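Local coordinates for protein thymidylate synthase (Enterobacteria phage T4, PDB 1TIS) that catalyses, as a homodimer, the methylation of dUMP to dTMP with 5,10-methylenetetrahydrofolate as one-carbon donor and reductant, releasing dihydrofolate, at residues 40-45 against 190-195; 88-93 against 150-155; 50-55 against 269-274; 199-204 against 252-257; 35-40 against 163-168. All coordinates share one frame; numbering follows the deposited sequence.

In the fold
Helix 184-202 joins three of the contacts. Contact 1 packs the loop after strand 33-37 on its middle and contact 4 docks helix 254-262 on its C-terminal turn, with about 19 Å between their centres; contact 3 touches contact 1, where Leu271 meets Phe42 and Phe269 meets Thr193. Contact 5, centred about 11 Å from contact 1 and adjoining it through Trp36 and Leu38, lies at the surface, where strand 33-37 ends, and touches contact 4 through Leu204. Contact 2 stands apart, about 8 Å from contact 1 between nearest atoms. Its Leu153 side chain is about 5 Å from that of Cys156, the probable nucleophile, and from a bound phosphate ion, probably from the crystallisation liquor.

Contact 1 (40-45 against 190-195); sequences KGFPAV and SYATLV
Phe42 and Pro43, consecutive residues of the loop between strand 33-37 and helix 53-64, meet Ala192 in the middle of helix 184-202. The benzyl group of Phe42 swings out beside its own carbonyl carbon, with CG trans to the backbone N (chi1 178°), and this extends the ring to the helix although its CB does not point there. One corner of the ring does the touching: CE1 is 4.1 Å from Ala192 CB, which approaches obliquely. Thr193 OG1 lies at the ring edge, near its plane, 4.5 Å from Phe42 CE1. That hydroxyl is hydrogen-bonded to the carbonyl O of Ala189 one turn earlier, so its polar end is already occupied within the helix. Pro43 adds a second apolar surface, its CG 4.4 Å from the same Ala192 CB; the methyl is thus shared by a phenyl corner and a pyrrolidine ring. Beyond the pair, Phe42 packs on Leu240 and Leu271, while Pro43 rests on Ile188 of the same helix. Every touching residue is buried and no hydrogen bond crosses, so loop and helix meet here through apolar side-chain packing alone; the loop is also held by a backbone hydrogen bond between Phe42 and Cys238.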
# COMPACT_ATOMS: atom_id res chain seq x y z
N LYS A 40 -5.58 -5.10 -23.51
CA LYS A 40 -6.27 -6.26 -24.00
C LYS A 40 -7.72 -6.29 -23.48
O LYS A 40 -8.28 -7.35 -23.16
CB LYS A 40 -5.44 -7.48 -23.58
CG LYS A 40 -5.03 -8.19 -24.85
CD LYS A 40 -6.29 -8.76 -25.55
CE LYS A 40 -6.14 -8.94 -27.06
NZ LYS A 40 -6.09 -7.67 -27.76
N GLY A 41 -8.34 -5.11 -23.41
CA GLY A 41 -9.74 -5.03 -23.05
C GLY A 41 -9.99 -4.44 -21.68
O GLY A 41 -9.10 -4.29 -20.83
N PHE A 42 -11.25 -4.10 -21.46
CA PHE A 42 -11.65 -3.48 -20.22
C PHE A 42 -11.91 -4.51 -19.15
O PHE A 42 -12.97 -5.13 -19.21
CB PHE A 42 -12.90 -2.65 -20.53
CG PHE A 42 -13.55 -1.94 -19.38
CD1 PHE A 42 -12.99 -0.79 -18.88
CD2 PHE A 42 -14.70 -2.47 -18.86
CE1 PHE A 42 -13.59 -0.14 -17.83
CE2 PHE A 42 -15.31 -1.82 -17.82
CZ PHE A 42 -14.76 -0.66 -17.31
N PRO A 43 -11.11 -4.74 -18.11
CA PRO A 43 -11.24 -5.90 -17.27
C PRO A 43 -12.55 -6.05 -16.49
O PRO A 43 -12.72 -7.14 -15.95
CB PRO A 43 -10.04 -5.80 -16.37
CG PRO A 43 -9.98 -4.32 -16.07
CD PRO A 43 -10.22 -3.76 -17.48
N ALA A 44 -13.52 -5.12 -16.42
CA ALA A 44 -14.65 -5.30 -15.49
C ALA A 44 -15.59 -6.45 -15.78
O ALA A 44 -16.51 -6.46 -16.62
CB ALA A 44 -15.53 -4.07 -15.40
N VAL A 45 -15.26 -7.44 -14.97
CA VAL A 45 -15.89 -8.74 -14.95
C VAL A 45 -17.35 -8.52 -14.54
O VAL A 45 -17.65 -7.93 -13.49
CB VAL A 45 -15.14 -9.66 -13.93
CG1 VAL A 45 -15.32 -11.09 -14.46
CG2 VAL A 45 -13.64 -9.37 -13.75
N SER A 190 -13.92 0.73 -10.67
CA SER A 190 -13.58 2.08 -10.25
C SER A 190 -12.17 2.53 -10.60
O SER A 190 -12.06 3.57 -11.27
CB SER A 190 -13.77 2.21 -8.75
OG SER A 190 -14.74 3.19 -8.38
N TYR A 191 -11.08 1.84 -10.28
CA TYR A 191 -9.79 2.35 -10.71
C TYR A 191 -9.54 2.11 -12.20
O TYR A 191 -8.80 2.90 -12.80
CB TYR A 191 -8.70 1.72 -9.89
CG TYR A 191 -8.66 2.25 -8.47
CD1 TYR A 191 -8.19 3.52 -8.17
CD2 TYR A 191 -9.13 1.46 -7.45
CE1 TYR A 191 -8.21 3.99 -6.86
CE2 TYR A 191 -9.15 1.92 -6.14
CZ TYR A 191 -8.69 3.19 -5.84
OH TYR A 191 -8.78 3.62 -4.53
N ALA A 192 -10.10 1.09 -12.87
CA ALA A 192 -10.01 0.89 -14.33
C ALA A 192 -10.49 2.15 -15.05
O ALA A 192 -9.84 2.65 -15.99
CB ALA A 192 -10.91 -0.23 -14.75
N THR A 193 -11.64 2.70 -14.60
CA THR A 193 -12.18 3.95 -15.11
C THR A 193 -11.18 5.00 -14.64
O THR A 193 -10.72 5.70 -15.55
CB THR A 193 -13.58 4.20 -14.56
OG1 THR A 193 -14.34 3.02 -14.78
CG2 THR A 193 -14.33 5.31 -15.29
N LEU A 194 -10.72 5.14 -13.38
CA LEU A 194 -9.70 6.16 -13.03
C LEU A 194 -8.42 6.14 -13.86
O LEU A 194 -7.86 7.21 -14.14
CB LEU A 194 -9.21 6.07 -11.58
CG LEU A 194 -9.38 7.24 -10.57
CD1 LEU A 194 -8.07 7.38 -9.81
CD2 LEU A 194 -9.67 8.57 -11.24
N VAL A 195 -7.88 5.01 -14.34
CA VAL A 195 -6.68 5.09 -15.17
C VAL A 195 -7.14 5.52 -16.55
O VAL A 195 -6.35 6.03 -17.33
CB VAL A 195 -5.96 3.73 -15.17
CG1 VAL A 195 -6.85 2.70 -15.73
CG2 VAL A 195 -4.71 3.76 -16.05

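Contact 2 (88-93 against 150-155); sequences DENYEN and YMALPP
Asn90, near the start of segment 88-93 and just ahead of a wider pi-type turn, faces the non-helical chain at Ala152 and Leu153, with 7.2 Å between Asn90 CA and Ala152 CA. The Asn90 side chain leaves its backbone trans to N (chi1 -155°), which carries the carboxamide across to the loop, where it crosses Leu153 at about a right angle. One leucine methyl meets both ends of the amide: Leu153 CD1 is 3.9 Å from Asn90 ND2 and 3.9 Å from Asn90 OD1. The loop runs into strand 157-164 through Cys156, the probable nucleophile, whose side chain is about 5 Å from that of Leu153. Ala152 contributes its methyl, with CB 4.4 Å from Asn90 OD1, while its carbonyl accepts a hydrogen bond from Gln94 farther along helix 88-95. Asn90 ND2 gives a weak hydrogen bond to the carbonyl of Val286, the C-terminal residue. Pro154 packs on Arg137 of the second subunit, which probably binds dUMP.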
# COMPACT_ATOMS: atom_id res chain seq x y z
N ASP A 88 -26.23 5.01 1.21
CA ASP A 88 -27.42 5.26 2.02
C ASP A 88 -27.56 4.47 3.30
O ASP A 88 -27.60 5.04 4.40
CB ASP A 88 -28.65 5.02 1.19
CG ASP A 88 -28.93 6.13 0.20
OD1 ASP A 88 -28.70 7.31 0.48
OD2 ASP A 88 -29.41 5.79 -0.85
N GLU A 89 -27.63 3.15 3.21
CA GLU A 89 -27.72 2.35 4.41
C GLU A 89 -26.26 2.14 4.70
O GLU A 89 -25.70 1.13 4.28
CB GLU A 89 -28.41 1.01 4.14
CG GLU A 89 -29.89 0.93 4.56
CD GLU A 89 -30.93 1.41 3.55
OE1 GLU A 89 -30.89 0.98 2.39
OE2 GLU A 89 -31.79 2.21 3.92
N ASN A 90 -25.66 3.19 5.29
CA ASN A 90 -24.23 3.26 5.69
C ASN A 90 -24.11 4.61 6.41
O ASN A 90 -23.55 4.79 7.50
CB ASN A 90 -23.25 3.22 4.47
CG ASN A 90 -21.85 2.70 4.78
OD1 ASN A 90 -20.93 3.46 4.98
ND2 ASN A 90 -21.59 1.41 4.85
N TYR A 91 -24.78 5.59 5.80
CA TYR A 91 -25.03 6.88 6.42
C TYR A 91 -26.13 6.59 7.42
O TYR A 91 -25.85 6.70 8.61
CB TYR A 91 -25.46 7.86 5.35
CG TYR A 91 -26.42 8.93 5.79
CD1 TYR A 91 -26.10 9.86 6.77
CD2 TYR A 91 -27.64 8.94 5.15
CE1 TYR A 91 -27.04 10.82 7.11
CE2 TYR A 91 -28.57 9.90 5.49
CZ TYR A 91 -28.25 10.82 6.46
OH TYR A 91 -29.20 11.75 6.76
N GLU A 92 -27.33 6.13 7.04
CA GLU A 92 -28.42 5.83 7.99
C GLU A 92 -28.14 5.04 9.27
O GLU A 92 -29.07 4.76 10.03
CB GLU A 92 -29.55 5.09 7.28
CG GLU A 92 -30.66 6.04 6.88
CD GLU A 92 -31.17 5.83 5.47
OE1 GLU A 92 -30.85 4.80 4.88
OE2 GLU A 92 -31.88 6.72 4.98
N ASN A 93 -26.93 4.54 9.47
CA ASN A 93 -26.59 4.02 10.75
C ASN A 93 -25.18 4.48 11.02
O ASN A 93 -25.14 5.47 11.74
CB ASN A 93 -26.71 2.49 10.80
CG ASN A 93 -25.65 1.76 10.04
OD1 ASN A 93 -25.31 2.17 8.93
ND2 ASN A 93 -25.05 0.75 10.65
N TYR A 150 -13.50 10.87 12.44
CA TYR A 150 -14.77 11.39 12.00
C TYR A 150 -15.39 10.70 10.75
O TYR A 150 -16.28 11.25 10.07
CB TYR A 150 -14.58 12.86 11.74
CG TYR A 150 -13.79 13.63 12.77
CD1 TYR A 150 -14.15 13.57 14.09
CD2 TYR A 150 -12.71 14.36 12.38
CE1 TYR A 150 -13.43 14.23 15.04
CE2 TYR A 150 -11.99 15.04 13.33
CZ TYR A 150 -12.35 14.96 14.65
OH TYR A 150 -11.59 15.59 15.62
N MET A 151 -15.00 9.49 10.36
CA MET A 151 -15.53 8.97 9.14
C MET A 151 -16.50 7.83 9.44
O MET A 151 -16.25 7.01 10.32
CB MET A 151 -14.37 8.46 8.27
CG MET A 151 -13.23 9.35 7.75
SD MET A 151 -11.86 8.36 7.07
CE MET A 151 -10.43 9.38 7.26
N ALA A 152 -17.61 7.80 8.67
CA ALA A 152 -18.55 6.68 8.59
C ALA A 152 -17.94 5.27 8.50
O ALA A 152 -18.24 4.36 9.26
CB ALA A 152 -19.44 6.82 7.34
N LEU A 153 -17.10 5.06 7.50
CA LEU A 153 -16.39 3.82 7.24
C LEU A 153 -14.98 4.28 6.87
O LEU A 153 -14.81 5.03 5.89
CB LEU A 153 -17.10 3.08 6.07
CG LEU A 153 -16.53 1.93 5.20
CD1 LEU A 153 -17.73 1.29 4.51
CD2 LEU A 153 -15.58 2.39 4.10
N PRO A 154 -13.93 3.96 7.63
CA PRO A 154 -12.55 4.28 7.23
C PRO A 154 -12.32 3.59 5.88
O PRO A 154 -12.92 2.53 5.65
CB PRO A 154 -11.72 3.75 8.40
CG PRO A 154 -12.57 2.62 8.93
CD PRO A 154 -13.98 3.17 8.84
N PRO A 155 -11.56 4.14 4.92
CA PRO A 155 -11.53 3.70 3.52
C PRO A 155 -11.12 2.25 3.43
O PRO A 155 -10.27 1.87 4.22
CB PRO A 155 -10.54 4.62 2.84
CG PRO A 155 -10.58 5.85 3.70
CD PRO A 155 -10.60 5.22 5.10

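Contact 3 (50-55 against 269-274); sequences LAWKAC and FVLNNY
Trp52 CG lies trans to its backbone N (chi1 173°), which extends the indole from the loop leading into helix 53-64 toward strand 269-270; Phe269 CB points toward the indole from the backbone, and CG set opposite the carbonyl carbon (chi1 -61°) turns the phenyl ring away. The two side chains cross at about a right angle. The benzo end of the indole makes the approach: Trp52 CH2 is 3.6 Å from Phe269 CB, and Phe269 O sits at the ring edge, near its plane. Leu271, two residues on, approaches the benzo end obliquely, its CD2 4.4 Å from Trp52 CZ2. No hydrogen bond crosses, and the edge of the benzo ring abuts the strand backbone and Phe269 CB. The other branch of the leucine, CD1, lies over one face of the poorly ordered Tyr274 ring. Strand 269-270 pairs antiparallel with strand 241-242 through Val270 and Val241, and Phe269 packs among Ile56 and Ile60 of helix 53-64 and Thr193 and Ile197 of helix 184-202.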
# COMPACT_ATOMS: atom_id res chain seq x y z
N LEU A 50 -23.89 -5.89 -13.29
CA LEU A 50 -23.08 -5.12 -12.38
C LEU A 50 -23.75 -3.77 -12.26
O LEU A 50 -24.05 -3.17 -13.30
CB LEU A 50 -21.71 -5.04 -13.02
CG LEU A 50 -20.63 -4.12 -12.52
CD1 LEU A 50 -20.16 -4.47 -11.12
CD2 LEU A 50 -19.52 -4.23 -13.53
N ALA A 51 -24.11 -3.32 -11.07
CA ALA A 51 -24.67 -1.99 -10.97
C ALA A 51 -23.47 -1.07 -11.11
O ALA A 51 -22.83 -0.58 -10.19
CB ALA A 51 -25.35 -1.80 -9.64
N TRP A 52 -23.13 -0.86 -12.37
CA TRP A 52 -21.96 -0.16 -12.77
C TRP A 52 -22.28 1.32 -12.77
O TRP A 52 -21.47 2.07 -12.26
CB TRP A 52 -21.61 -0.79 -14.12
CG TRP A 52 -20.48 -0.14 -14.91
CD1 TRP A 52 -19.12 -0.41 -14.80
CD2 TRP A 52 -20.75 0.85 -15.80
NE1 TRP A 52 -18.54 0.43 -15.64
CE2 TRP A 52 -19.47 1.20 -16.25
CE3 TRP A 52 -21.94 1.43 -16.21
CZ2 TRP A 52 -19.38 2.20 -17.18
CZ3 TRP A 52 -21.82 2.43 -17.13
CH2 TRP A 52 -20.56 2.80 -17.60
N LYS A 53 -23.40 1.82 -13.28
CA LYS A 53 -23.83 3.25 -13.21
C LYS A 53 -23.63 3.95 -11.83
O LYS A 53 -23.30 5.13 -11.74
CB LYS A 53 -25.32 3.38 -13.56
CG LYS A 53 -26.06 2.32 -14.44
CD LYS A 53 -26.50 1.00 -13.77
CE LYS A 53 -26.99 1.15 -12.31
NZ LYS A 53 -28.09 2.10 -12.13
N ALA A 54 -23.87 3.21 -10.74
CA ALA A 54 -23.63 3.66 -9.37
C ALA A 54 -22.17 3.50 -8.99
O ALA A 54 -21.72 4.09 -8.01
CB ALA A 54 -24.39 2.87 -8.35
N CYS A 55 -21.40 2.67 -9.67
CA CYS A 55 -19.96 2.63 -9.46
C CYS A 55 -19.27 3.84 -10.11
O CYS A 55 -18.31 4.42 -9.56
CB CYS A 55 -19.45 1.33 -10.02
SG CYS A 55 -17.67 1.50 -10.17
N PHE A 269 -20.57 7.18 -19.88
CA PHE A 269 -19.52 6.20 -19.81
C PHE A 269 -20.27 5.00 -20.30
O PHE A 269 -21.33 4.72 -19.73
CB PHE A 269 -19.04 5.98 -18.37
CG PHE A 269 -18.47 7.20 -17.66
CD1 PHE A 269 -19.30 8.27 -17.32
CD2 PHE A 269 -17.12 7.26 -17.34
CE1 PHE A 269 -18.80 9.39 -16.68
CE2 PHE A 269 -16.62 8.38 -16.70
CZ PHE A 269 -17.45 9.44 -16.37
N VAL A 270 -19.83 4.28 -21.32
CA VAL A 270 -20.60 3.16 -21.83
C VAL A 270 -19.73 2.02 -22.41
O VAL A 270 -18.55 2.25 -22.73
CB VAL A 270 -21.57 3.93 -22.79
CG1 VAL A 270 -20.82 4.54 -23.99
CG2 VAL A 270 -22.72 2.99 -23.05
N LEU A 271 -20.18 0.75 -22.53
CA LEU A 271 -19.35 -0.36 -23.04
C LEU A 271 -19.87 -1.07 -24.32
O LEU A 271 -21.06 -1.42 -24.40
CB LEU A 271 -19.18 -1.40 -21.94
CG LEU A 271 -18.84 -0.97 -20.54
CD1 LEU A 271 -18.42 -2.18 -19.72
CD2 LEU A 271 -17.66 -0.04 -20.56
N ASN A 272 -19.06 -1.35 -25.37
CA ASN A 272 -19.57 -2.01 -26.58
C ASN A 272 -19.51 -3.52 -26.42
O ASN A 272 -18.57 -4.03 -25.81
CB ASN A 272 -18.76 -1.69 -27.86
CG ASN A 272 -19.22 -2.45 -29.13
OD1 ASN A 272 -18.55 -3.36 -29.59
ND2 ASN A 272 -20.36 -2.21 -29.78
N ASN A 273 -20.57 -4.15 -26.95
CA ASN A 273 -20.84 -5.59 -27.02
C ASN A 273 -20.15 -6.52 -26.04
O ASN A 273 -19.59 -7.60 -26.26
CB ASN A 273 -20.59 -6.06 -28.47
CG ASN A 273 -21.59 -5.41 -29.43
OD1 ASN A 273 -22.72 -5.07 -29.08
ND2 ASN A 273 -21.19 -5.14 -30.67
N TYR A 274 -20.50 -6.02 -24.86
CA TYR A 274 -20.12 -6.47 -23.55
C TYR A 274 -20.97 -7.67 -23.18
O TYR A 274 -22.20 -7.67 -23.29
CB TYR A 274 -20.28 -5.19 -22.77
CG TYR A 274 -20.86 -5.06 -21.38
CD1 TYR A 274 -20.20 -5.53 -20.27
CD2 TYR A 274 -22.00 -4.28 -21.23
CE1 TYR A 274 -20.64 -5.21 -19.00
CE2 TYR A 274 -22.45 -3.96 -19.96
CZ TYR A 274 -21.77 -4.41 -18.85
OH TYR A 274 -22.17 -4.02 -17.57

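Contact 4 (199-204 against 252-257); sequences AKMCNL and LSTKEQ
Met201 and Gln257 carry both the polar and the apolar halves of this contact, where the last turn of helix 184-202 meets the first turn of helix 254-262. The polar half is one hydrogen bond, from Gln257 NE2 to Met201 O at 3.3 Å. It is nearly straight at the hydrogen (172°) and lies almost in the plane of the glutamine amide, but it strikes the carbonyl from the flank, with a C=O...N angle of 105° and the donor tilted 25° from the carbonyl plane. The same NE2 also bonds the carbonyl of Phe249; these two acceptors, with a weak bond from Lys130 at OE1, probably set the amide rotation. In the apolar half, the methionine chain lies along the amide as well as the glutamine stem and bends at its thioether: Met201 CE is 3.7 Å from Gln257 CB and 3.8 Å from Thr254 CG2. Thr254 turns its methyl to the methionine while its hydroxyl bonds Lys130 and Asp127. Backbone bonds finish both helix ends: Leu204 N reaches back to Ala199 O past Asn203 with its positive phi, and the backbone O of Ser253, the N-cap residue, accepts from Glu256 N and Gln257 N. Chemically, the buried amide has main-chain acceptors for NE2 and a weak donor at OE1, and the two helix ends are joined by directional as well as apolar forces.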
# COMPACT_ATOMS: atom_id res chain seq x y z
N ALA A 199 -5.44 8.93 -17.94
CA ALA A 199 -4.73 8.76 -19.18
C ALA A 199 -5.36 9.70 -20.17
O ALA A 199 -4.57 10.20 -20.95
CB ALA A 199 -4.89 7.46 -19.78
N LYS A 200 -6.67 10.06 -20.18
CA LYS A 200 -7.15 11.02 -21.17
C LYS A 200 -6.72 12.47 -20.88
O LYS A 200 -6.57 13.32 -21.78
CB LYS A 200 -8.68 10.91 -21.28
CG LYS A 200 -9.26 11.80 -22.38
CD LYS A 200 -8.87 11.17 -23.72
CE LYS A 200 -8.53 12.11 -24.90
NZ LYS A 200 -8.12 11.31 -26.05
N MET A 201 -6.44 12.81 -19.62
CA MET A 201 -5.97 14.15 -19.26
C MET A 201 -4.52 14.22 -19.62
O MET A 201 -4.12 15.12 -20.34
CB MET A 201 -6.07 14.45 -17.77
CG MET A 201 -7.47 14.67 -17.23
SD MET A 201 -7.46 14.53 -15.45
CE MET A 201 -7.09 16.16 -14.90
N CYS A 202 -3.74 13.21 -19.19
CA CYS A 202 -2.31 13.18 -19.46
C CYS A 202 -1.95 12.78 -20.91
O CYS A 202 -0.80 12.88 -21.35
CB CYS A 202 -1.69 12.24 -18.40
SG CYS A 202 -2.00 12.78 -16.70
N ASN A 203 -2.97 12.35 -21.65
CA ASN A 203 -2.88 11.84 -23.00
C ASN A 203 -1.81 10.74 -23.10
O ASN A 203 -0.80 10.68 -23.82
CB ASN A 203 -2.61 13.00 -23.96
CG ASN A 203 -2.87 12.64 -25.43
OD1 ASN A 203 -2.08 13.01 -26.30
ND2 ASN A 203 -3.95 11.94 -25.84
N LEU A 204 -2.11 9.76 -22.28
CA LEU A 204 -1.29 8.60 -22.25
C LEU A 204 -2.27 7.48 -22.56
O LEU A 204 -3.50 7.61 -22.51
CB LEU A 204 -0.66 8.50 -20.85
CG LEU A 204 0.21 9.63 -20.23
CD1 LEU A 204 1.17 9.06 -19.22
CD2 LEU A 204 1.13 10.24 -21.23
N LEU A 252 -6.18 21.20 -22.02
CA LEU A 252 -6.71 22.11 -21.03
C LEU A 252 -5.90 21.98 -19.77
O LEU A 252 -5.33 20.91 -19.56
CB LEU A 252 -8.19 21.82 -20.73
CG LEU A 252 -9.24 22.07 -21.84
CD1 LEU A 252 -10.68 22.09 -21.32
CD2 LEU A 252 -8.97 23.43 -22.41
N SER A 253 -5.79 23.06 -18.97
CA SER A 253 -5.01 23.00 -17.74
C SER A 253 -5.63 22.01 -16.79
O SER A 253 -6.86 21.98 -16.73
CB SER A 253 -4.98 24.36 -17.10
OG SER A 253 -6.26 24.94 -16.94
N THR A 254 -4.87 21.20 -16.05
CA THR A 254 -5.39 20.17 -15.12
C THR A 254 -6.60 20.54 -14.28
O THR A 254 -7.59 19.80 -14.16
CB THR A 254 -4.24 19.77 -14.24
OG1 THR A 254 -3.14 19.51 -15.11
CG2 THR A 254 -4.55 18.58 -13.40
N LYS A 255 -6.52 21.76 -13.79
CA LYS A 255 -7.60 22.25 -12.96
C LYS A 255 -8.90 22.48 -13.79
O LYS A 255 -10.03 22.31 -13.31
CB LYS A 255 -7.12 23.55 -12.26
CG LYS A 255 -5.63 23.66 -11.89
CD LYS A 255 -4.93 24.59 -12.92
CE LYS A 255 -3.45 24.32 -13.20
NZ LYS A 255 -3.26 23.08 -13.95
N GLU A 256 -8.78 22.79 -15.08
CA GLU A 256 -9.86 23.01 -16.02
C GLU A 256 -10.41 21.72 -16.66
O GLU A 256 -11.57 21.61 -17.13
CB GLU A 256 -9.29 23.95 -17.03
CG GLU A 256 -10.26 24.63 -17.90
CD GLU A 256 -11.41 25.19 -17.11
OE1 GLU A 256 -11.21 26.18 -16.38
OE2 GLU A 256 -12.49 24.62 -17.21
N GLN A 257 -9.53 20.70 -16.65
CA GLN A 257 -9.85 19.36 -17.12
C GLN A 257 -10.74 18.61 -16.13
O GLN A 257 -11.65 17.90 -16.59
CB GLN A 257 -8.59 18.52 -17.32
CG GLN A 257 -7.64 18.99 -18.41
CD GLN A 257 -6.52 18.00 -18.67
OE1 GLN A 257 -5.92 17.53 -17.71
NE2 GLN A 257 -6.22 17.57 -19.90

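Contact 5 (35-40 against 163-168); sequences RWDLTK and NVRNGY
Thr39 and Tyr168 meet in a small surface contact between the turn that ends strand 33-37 and the tight turn linking strands 157-164 and 168-179. Their side chains cross at about a right angle, and the threonine methyl comes to the edge of the phenol, near its plane, with Thr39 CG2 3.9 Å from Tyr168 CE2. One face of that ring is taken by Arg165, whose NH2 lies over the ring centre, 3.3 Å above its plane. The same nitrogen looks toward the first segment: Asp37 OD1 is 4.5 Å from Arg165 NH2, too far for a salt bridge, though the opposite charges probably attract. Asp208, in a long, weak ion pair with Arg165, brings a like charge close to Asp37, and Arg165 probably eases their repulsion. The 163-168 turn is closed by Arg165 N bonding Tyr168 O at 2.8 Å. Arg165 also packs on Tyr16 of the second subunit. Strand 205-219 links the two sides, with backbone hydrogen bonds joining Leu38 to Gly207 and Gly167 to Ile205, while Leu38 packs on Val195 and His196 of helix 184-202.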
# COMPACT_ATOMS: atom_id res chain seq x y z
N ARG A 35 -2.63 -8.46 -11.93
CA ARG A 35 -2.25 -7.37 -12.82
C ARG A 35 -3.13 -7.45 -14.05
O ARG A 35 -3.34 -8.56 -14.54
CB ARG A 35 -0.76 -7.44 -13.22
CG ARG A 35 -0.21 -8.81 -13.56
CD ARG A 35 0.24 -9.77 -12.42
NE ARG A 35 0.44 -11.10 -12.99
CZ ARG A 35 0.05 -12.24 -12.38
NH1 ARG A 35 -0.44 -12.24 -11.12
NH2 ARG A 35 0.18 -13.41 -13.01
N TRP A 36 -3.69 -6.36 -14.57
CA TRP A 36 -4.60 -6.37 -15.72
C TRP A 36 -4.06 -5.53 -16.84
O TRP A 36 -3.59 -4.43 -16.58
CB TRP A 36 -5.99 -5.76 -15.43
CG TRP A 36 -6.86 -6.51 -14.45
CD1 TRP A 36 -7.66 -7.53 -14.85
CD2 TRP A 36 -6.85 -6.30 -13.11
NE1 TRP A 36 -8.17 -7.99 -13.74
CE2 TRP A 36 -7.71 -7.29 -12.68
CE3 TRP A 36 -6.25 -5.45 -12.21
CZ2 TRP A 36 -7.97 -7.44 -11.32
CZ3 TRP A 36 -6.51 -5.60 -10.86
CH2 TRP A 36 -7.37 -6.59 -10.42
N ASP A 37 -4.16 -5.97 -18.09
CA ASP A 37 -3.72 -5.14 -19.21
C ASP A 37 -4.99 -4.53 -19.75
O ASP A 37 -5.78 -5.25 -20.36
CB ASP A 37 -3.07 -5.94 -20.34
CG ASP A 37 -1.56 -6.05 -20.21
OD1 ASP A 37 -0.89 -5.05 -20.50
OD2 ASP A 37 -1.08 -7.13 -19.82
N LEU A 38 -5.22 -3.24 -19.59
CA LEU A 38 -6.43 -2.66 -20.15
C LEU A 38 -6.37 -2.59 -21.67
O LEU A 38 -7.41 -2.39 -22.34
CB LEU A 38 -6.66 -1.28 -19.57
CG LEU A 38 -7.11 -1.25 -18.12
CD1 LEU A 38 -5.98 -1.51 -17.15
CD2 LEU A 38 -7.62 0.13 -17.85
N THR A 39 -5.14 -2.76 -22.20
CA THR A 39 -4.82 -2.80 -23.63
C THR A 39 -5.53 -3.99 -24.26
O THR A 39 -6.03 -3.92 -25.38
CB THR A 39 -3.28 -2.95 -23.92
OG1 THR A 39 -2.56 -3.23 -22.70
CG2 THR A 39 -2.78 -1.70 -24.63
N LYS A 40 -5.58 -5.10 -23.51
CA LYS A 40 -6.27 -6.26 -24.00
C LYS A 40 -7.72 -6.29 -23.48
O LYS A 40 -8.28 -7.35 -23.16
CB LYS A 40 -5.44 -7.48 -23.58
CG LYS A 40 -5.03 -8.19 -24.85
CD LYS A 40 -6.29 -8.76 -25.55
CE LYS A 40 -6.14 -8.94 -27.06
NZ LYS A 40 -6.09 -7.67 -27.76
N ASN A 163 2.45 4.85 -12.33
CA ASN A 163 3.76 4.63 -12.95
C ASN A 163 3.57 5.01 -14.41
O ASN A 163 2.50 4.72 -14.97
CB ASN A 163 4.16 3.17 -12.92
CG ASN A 163 5.61 2.91 -12.58
OD1 ASN A 163 6.01 3.00 -11.43
ND2 ASN A 163 6.43 2.49 -13.52
N VAL A 164 4.51 5.68 -15.04
CA VAL A 164 4.41 6.03 -16.46
C VAL A 164 5.40 5.15 -17.27
O VAL A 164 6.61 5.21 -16.99
CB VAL A 164 4.72 7.55 -16.59
CG1 VAL A 164 4.51 7.97 -18.03
CG2 VAL A 164 3.83 8.36 -15.66
N ARG A 165 4.89 4.26 -18.17
CA ARG A 165 5.71 3.36 -19.00
C ARG A 165 6.48 4.11 -20.09
O ARG A 165 7.41 4.85 -19.78
CB ARG A 165 4.82 2.29 -19.65
CG ARG A 165 4.67 1.19 -18.62
CD ARG A 165 4.41 -0.22 -19.14
NE ARG A 165 3.27 -0.30 -20.05
CZ ARG A 165 2.73 -1.47 -20.44
NH1 ARG A 165 3.22 -2.62 -20.00
NH2 ARG A 165 1.68 -1.49 -21.29
N ASN A 166 6.29 3.91 -21.39
CA ASN A 166 6.81 4.91 -22.31
C ASN A 166 5.53 4.91 -23.08
O ASN A 166 5.32 4.11 -24.00
CB ASN A 166 7.97 4.45 -23.23
CG ASN A 166 9.05 5.50 -23.60
OD1 ASN A 166 10.12 5.13 -24.08
ND2 ASN A 166 8.95 6.82 -23.41
N GLY A 167 4.63 5.72 -22.52
CA GLY A 167 3.35 5.92 -23.17
C GLY A 167 2.18 5.22 -22.53
O GLY A 167 1.06 5.24 -23.04
N TYR A 168 2.39 4.56 -21.40
CA TYR A 168 1.27 3.99 -20.69
C TYR A 168 1.28 4.54 -19.25
O TYR A 168 2.28 5.06 -18.73
CB TYR A 168 1.36 2.48 -20.72
CG TYR A 168 1.36 1.84 -22.10
CD1 TYR A 168 2.57 1.67 -22.75
CD2 TYR A 168 0.21 1.34 -22.68
CE1 TYR A 168 2.65 0.98 -23.95
CE2 TYR A 168 0.29 0.64 -23.88
CZ TYR A 168 1.51 0.46 -24.51
OH TYR A 168 1.64 -0.31 -25.68